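Long-range contact in polyguluronate lyase (Corynebacterium sp., PDB 1UAI), which probably cleaves the poly(alpha-L-guluronate) blocks of alginate by a lyase reaction: residues V18-E30 / F56-S68. Sequence-based numbering, arbitrary orientation.
Sequences VTLPIGSSGKPSE and FRAAVNGVTTSGS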
loop_
_atom_site.group_PDB
_atom_site.type_symbol
_atom_site.label_atom_id
_atom_site.label_comp_id
_atom_site.label_asym_id
_atom_site.label_seq_id
_atom_site.Cartn_x
_atom_site.Cartn_y
_atom_site.Cartn_z
ATOM N N VAL A 18 -10.430 3.500 -0.977
ATOM C CA VAL A 18 -9.760 2.331 -1.522
ATOM C C VAL A 18 -9.885 2.254 -3.039
ATOM O O VAL A 18 -10.925 2.604 -3.610
ATOM C CB VAL A 18 -10.318 1.018 -0.888
ATOM C CG1 VAL A 18 -11.763 0.788 -1.321
ATOM C CG2 VAL A 18 -9.434 -0.169 -1.270
ATOM N N THR A 19 -8.800 1.829 -3.682
ATOM C CA THR A 19 -8.758 1.641 -5.130
ATOM C C THR A 19 -8.631 0.132 -5.295
ATOM O O THR A 19 -7.804 -0.502 -4.631
ATOM C CB THR A 19 -7.545 2.336 -5.766
ATOM O OG1 THR A 19 -7.586 3.735 -5.464
ATOM C CG2 THR A 19 -7.553 2.141 -7.281
ATOM N N LEU A 20 -9.443 -0.430 -6.183
ATOM C CA LEU A 20 -9.499 -1.871 -6.393
ATOM C C LEU A 20 -8.942 -2.367 -7.723
ATOM O O LEU A 20 -8.638 -1.577 -8.618
ATOM C CB LEU A 20 -10.957 -2.314 -6.259
ATOM C CG LEU A 20 -11.638 -1.888 -4.956
ATOM C CD1 LEU A 20 -13.148 -1.989 -5.101
ATOM C CD2 LEU A 20 -11.136 -2.754 -3.810
ATOM N N PRO A 21 -8.790 -3.696 -7.858
ATOM C CA PRO A 21 -8.277 -4.314 -9.082
ATOM C C PRO A 21 -9.408 -4.806 -9.988
ATOM O O PRO A 21 -9.189 -5.621 -10.887
ATOM C CB PRO A 21 -7.423 -5.453 -8.550
ATOM C CG PRO A 21 -8.226 -5.926 -7.389
ATOM C CD PRO A 21 -8.701 -4.641 -6.727
ATOM N N ILE A 22 -10.617 -4.318 -9.724
ATOM C CA ILE A 22 -11.787 -4.666 -10.520
ATOM C C ILE A 22 -12.402 -3.369 -11.030
ATOM O O ILE A 22 -12.029 -2.282 -10.586
ATOM C CB ILE A 22 -12.844 -5.448 -9.697
ATOM C CG1 ILE A 22 -13.270 -4.638 -8.469
ATOM C CG2 ILE A 22 -12.281 -6.800 -9.284
ATOM C CD1 ILE A 22 -14.357 -5.306 -7.644
ATOM N N GLY A 23 -13.339 -3.495 -11.967
ATOM C CA GLY A 23 -13.993 -2.334 -12.540
ATOM C C GLY A 23 -14.088 -2.478 -14.045
ATOM O O GLY A 23 -13.713 -3.513 -14.601
ATOM N N SER A 24 -14.596 -1.448 -14.712
ATOM C CA SER A 24 -14.716 -1.485 -16.160
ATOM C C SER A 24 -13.345 -1.256 -16.785
ATOM O O SER A 24 -12.406 -0.833 -16.109
ATOM C CB SER A 24 -15.713 -0.426 -16.644
ATOM O OG SER A 24 -15.384 0.863 -16.161
ATOM N N SER A 25 -13.239 -1.541 -18.078
ATOM C CA SER A 25 -11.990 -1.400 -18.816
ATOM C C SER A 25 -11.202 -0.126 -18.523
ATOM O O SER A 25 -11.680 0.984 -18.751
ATOM C CB SER A 25 -12.266 -1.491 -20.318
ATOM O OG SER A 25 -11.064 -1.403 -21.062
ATOM N N GLY A 26 -9.985 -0.303 -18.017
ATOM C CA GLY A 26 -9.119 0.824 -17.717
ATOM C C GLY A 26 -9.595 1.796 -16.654
ATOM O O GLY A 26 -9.074 2.907 -16.557
ATOM N N LYS A 27 -10.570 1.392 -15.848
ATOM C CA LYS A 27 -11.091 2.264 -14.802
ATOM C C LYS A 27 -11.241 1.520 -13.478
ATOM O O LYS A 27 -12.319 1.022 -13.155
ATOM C CB LYS A 27 -12.445 2.843 -15.228
ATOM C CG LYS A 27 -13.037 3.857 -14.259
ATOM C CD LYS A 27 -14.431 4.289 -14.705
ATOM C CE LYS A 27 -15.039 5.319 -13.763
ATOM N NZ LYS A 27 -14.301 6.613 -13.787
ATOM N N PRO A 28 -10.153 1.423 -12.696
ATOM C CA PRO A 28 -10.221 0.726 -11.407
ATOM C C PRO A 28 -11.283 1.351 -10.506
ATOM O O PRO A 28 -11.324 2.569 -10.337
ATOM C CB PRO A 28 -8.815 0.910 -10.843
ATOM C CG PRO A 28 -7.963 0.959 -12.075
ATOM C CD PRO A 28 -8.773 1.847 -12.991
ATOM N N SER A 29 -12.144 0.522 -9.933
ATOM C CA SER A 29 -13.185 1.025 -9.050
ATOM C C SER A 29 -12.605 1.562 -7.752
ATOM O O SER A 29 -11.634 1.022 -7.222
ATOM C CB SER A 29 -14.183 -0.082 -8.708
ATOM O OG SER A 29 -14.863 -0.535 -9.861
ATOM N N GLU A 30 -13.209 2.631 -7.247
ATOM C CA GLU A 30 -12.790 3.217 -5.982
ATOM C C GLU A 30 -14.020 3.379 -5.103
ATOM O O GLU A 30 -15.115 3.670 -5.595
ATOM C CB GLU A 30 -12.143 4.591 -6.179
ATOM C CG GLU A 30 -10.874 4.590 -7.007
ATOM C CD GLU A 30 -10.023 5.823 -6.764
ATOM O OE1 GLU A 30 -10.592 6.921 -6.570
ATOM O OE2 GLU A 30 -8.780 5.698 -6.775
ATOM N N PHE A 56 -5.712 -7.529 1.303
ATOM C CA PHE A 56 -5.687 -6.773 0.052
ATOM C C PHE A 56 -5.066 -7.705 -0.982
ATOM O O PHE A 56 -3.960 -8.211 -0.776
ATOM C CB PHE A 56 -4.792 -5.540 0.168
ATOM C CG PHE A 56 -5.318 -4.478 1.087
ATOM C CD1 PHE A 56 -6.131 -3.459 0.601
ATOM C CD2 PHE A 56 -4.959 -4.468 2.430
ATOM C CE1 PHE A 56 -6.573 -2.439 1.440
ATOM C CE2 PHE A 56 -5.397 -3.454 3.278
ATOM C CZ PHE A 56 -6.204 -2.435 2.781
ATOM N N ARG A 57 -5.766 -7.934 -2.087
ATOM C CA ARG A 57 -5.251 -8.809 -3.133
ATOM C C ARG A 57 -5.434 -8.177 -4.504
ATOM O O ARG A 57 -6.485 -7.608 -4.795
ATOM C CB ARG A 57 -5.966 -10.166 -3.101
ATOM C CG ARG A 57 -5.450 -11.153 -4.147
ATOM C CD ARG A 57 -6.238 -12.460 -4.167
ATOM N NE ARG A 57 -6.166 -13.169 -2.893
ATOM C CZ ARG A 57 -6.714 -14.359 -2.670
ATOM N NH1 ARG A 57 -7.374 -14.977 -3.643
ATOM N NH2 ARG A 57 -6.610 -14.928 -1.477
ATOM N N ALA A 58 -4.399 -8.271 -5.335
ATOM C CA ALA A 58 -4.440 -7.746 -6.695
ATOM C C ALA A 58 -3.714 -8.730 -7.608
ATOM O O ALA A 58 -2.512 -8.965 -7.458
ATOM C CB ALA A 58 -3.783 -6.370 -6.764
ATOM N N ALA A 59 -4.462 -9.309 -8.545
ATOM C CA ALA A 59 -3.921 -10.282 -9.491
ATOM C C ALA A 59 -3.319 -9.592 -10.708
ATOM O O ALA A 59 -3.665 -8.458 -11.023
ATOM C CB ALA A 59 -5.014 -11.252 -9.919
ATOM N N VAL A 60 -2.431 -10.295 -11.405
ATOM C CA VAL A 60 -1.757 -9.724 -12.564
ATOM C C VAL A 60 -2.675 -9.299 -13.705
ATOM O O VAL A 60 -2.294 -8.467 -14.530
ATOM C CB VAL A 60 -0.683 -10.695 -13.120
ATOM C CG1 VAL A 60 0.311 -11.041 -12.020
ATOM C CG2 VAL A 60 -1.337 -11.955 -13.676
ATOM N N ASN A 61 -3.880 -9.861 -13.750
ATOM C CA ASN A 61 -4.841 -9.522 -14.798
ATOM C C ASN A 61 -5.832 -8.477 -14.293
ATOM O O ASN A 61 -6.857 -8.222 -14.925
ATOM C CB ASN A 61 -5.596 -10.777 -15.245
ATOM C CG ASN A 61 -6.491 -11.335 -14.156
ATOM O OD1 ASN A 61 -6.299 -11.052 -12.975
ATOM N ND2 ASN A 61 -7.470 -12.142 -14.548
ATOM N N GLY A 62 -5.516 -7.867 -13.155
ATOM C CA GLY A 62 -6.397 -6.868 -12.581
ATOM C C GLY A 62 -6.570 -5.625 -13.429
ATOM O O GLY A 62 -5.743 -5.315 -14.291
ATOM N N VAL A 63 -7.660 -4.911 -13.179
ATOM C CA VAL A 63 -7.958 -3.688 -13.901
ATOM C C VAL A 63 -6.945 -2.620 -13.506
ATOM O O VAL A 63 -6.611 -2.470 -12.327
ATOM C CB VAL A 63 -9.387 -3.193 -13.574
ATOM C CG1 VAL A 63 -9.659 -1.866 -14.266
ATOM C CG2 VAL A 63 -10.404 -4.238 -14.009
ATOM N N THR A 64 -6.442 -1.898 -14.498
ATOM C CA THR A 64 -5.469 -0.844 -14.262
ATOM C C THR A 64 -5.897 0.394 -15.035
ATOM O O THR A 64 -6.664 0.299 -15.992
ATOM C CB THR A 64 -4.058 -1.257 -14.732
ATOM O OG1 THR A 64 -4.062 -1.447 -16.154
ATOM C CG2 THR A 64 -3.631 -2.549 -14.054
ATOM N N THR A 65 -5.396 1.550 -14.617
ATOM C CA THR A 65 -5.732 2.808 -15.270
ATOM C C THR A 65 -5.445 2.750 -16.768
ATOM O O THR A 65 -4.318 2.472 -17.184
ATOM C CB THR A 65 -4.941 3.977 -14.653
ATOM O OG1 THR A 65 -5.184 4.024 -13.241
ATOM C CG2 THR A 65 -5.369 5.299 -15.277
ATOM N N SER A 66 -6.478 3.010 -17.565
ATOM C CA SER A 66 -6.380 3.004 -19.023
ATOM C C SER A 66 -6.233 1.602 -19.609
ATOM O O SER A 66 -6.625 1.357 -20.750
ATOM C CB SER A 66 -5.205 3.875 -19.481
ATOM O OG SER A 66 -5.386 5.225 -19.086
ATOM N N GLY A 67 -5.674 0.685 -18.827
ATOM C CA GLY A 67 -5.481 -0.672 -19.300
ATOM C C GLY A 67 -4.010 -1.031 -19.289
ATOM O O GLY A 67 -3.636 -2.192 -19.452
ATOM N N SER A 68 -3.173 -0.018 -19.096
ATOM C CA SER A 68 -1.731 -0.204 -19.050
ATOM C C SER A 68 -1.237 0.218 -17.674
ATOM O O SER A 68 -1.597 1.284 -17.175
ATOM C CB SER A 68 -1.054 0.642 -20.130
ATOM O OG SER A 68 -1.336 2.017 -19.949
HETATM O O HOH W 1 -6.094 -1.408 -9.869
#
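The isopropyl group of Val63 packs against Gly23, Ser24 and Pro28 in the loop of the hairpin formed by strands 16-20 and 27-31, at one margin of the jellyroll beta-sandwich typical of this alginate lyase family. The contact joins the two sheets: the hairpin belongs to one, strand 54-59 to the other, and the loop that leaves this strand runs beside the hairpin loop in the same sense, Pro21 by Gly62 and Gly26 by Ser66. With CG1 anti to its backbone N (chi1 176°), Val63 splits its two methyls between different parts of that loop. CG2 lies 3.4 Å from Gly23 O, whereas CG1 lies 3.5 Å from Ser24 O and packs against the ring of Pro28. The backbone holds the valine in place, since Val63 N donates a nearly straight bond to Pro21 O (2.8 Å, 166° at the hydrogen), approaching from above the carbonyl plane. Val63 O and Leu20 O both lie within hydrogen-bonding distance of one water, which can bridge the two segments, though it has more acceptors in reach than protons.

Pro21, at the start of the hairpin loop, packs against strand 54-59. Its CB faces the methyl of Ala58, and its CG rests 3.5 Å from Arg57 O, a buried carbonyl with no hydrogen-bonding partner; the ring also touches Ser73 of strand 72-79. Farther out, in the type II turn from Ser24 to Lys27, Gly26 CA lies 3.0 Å from Thr64 O, a CA-H...O contact. Gly26 O accepts a 2.8 Å hydrogen bond from Ser66 N.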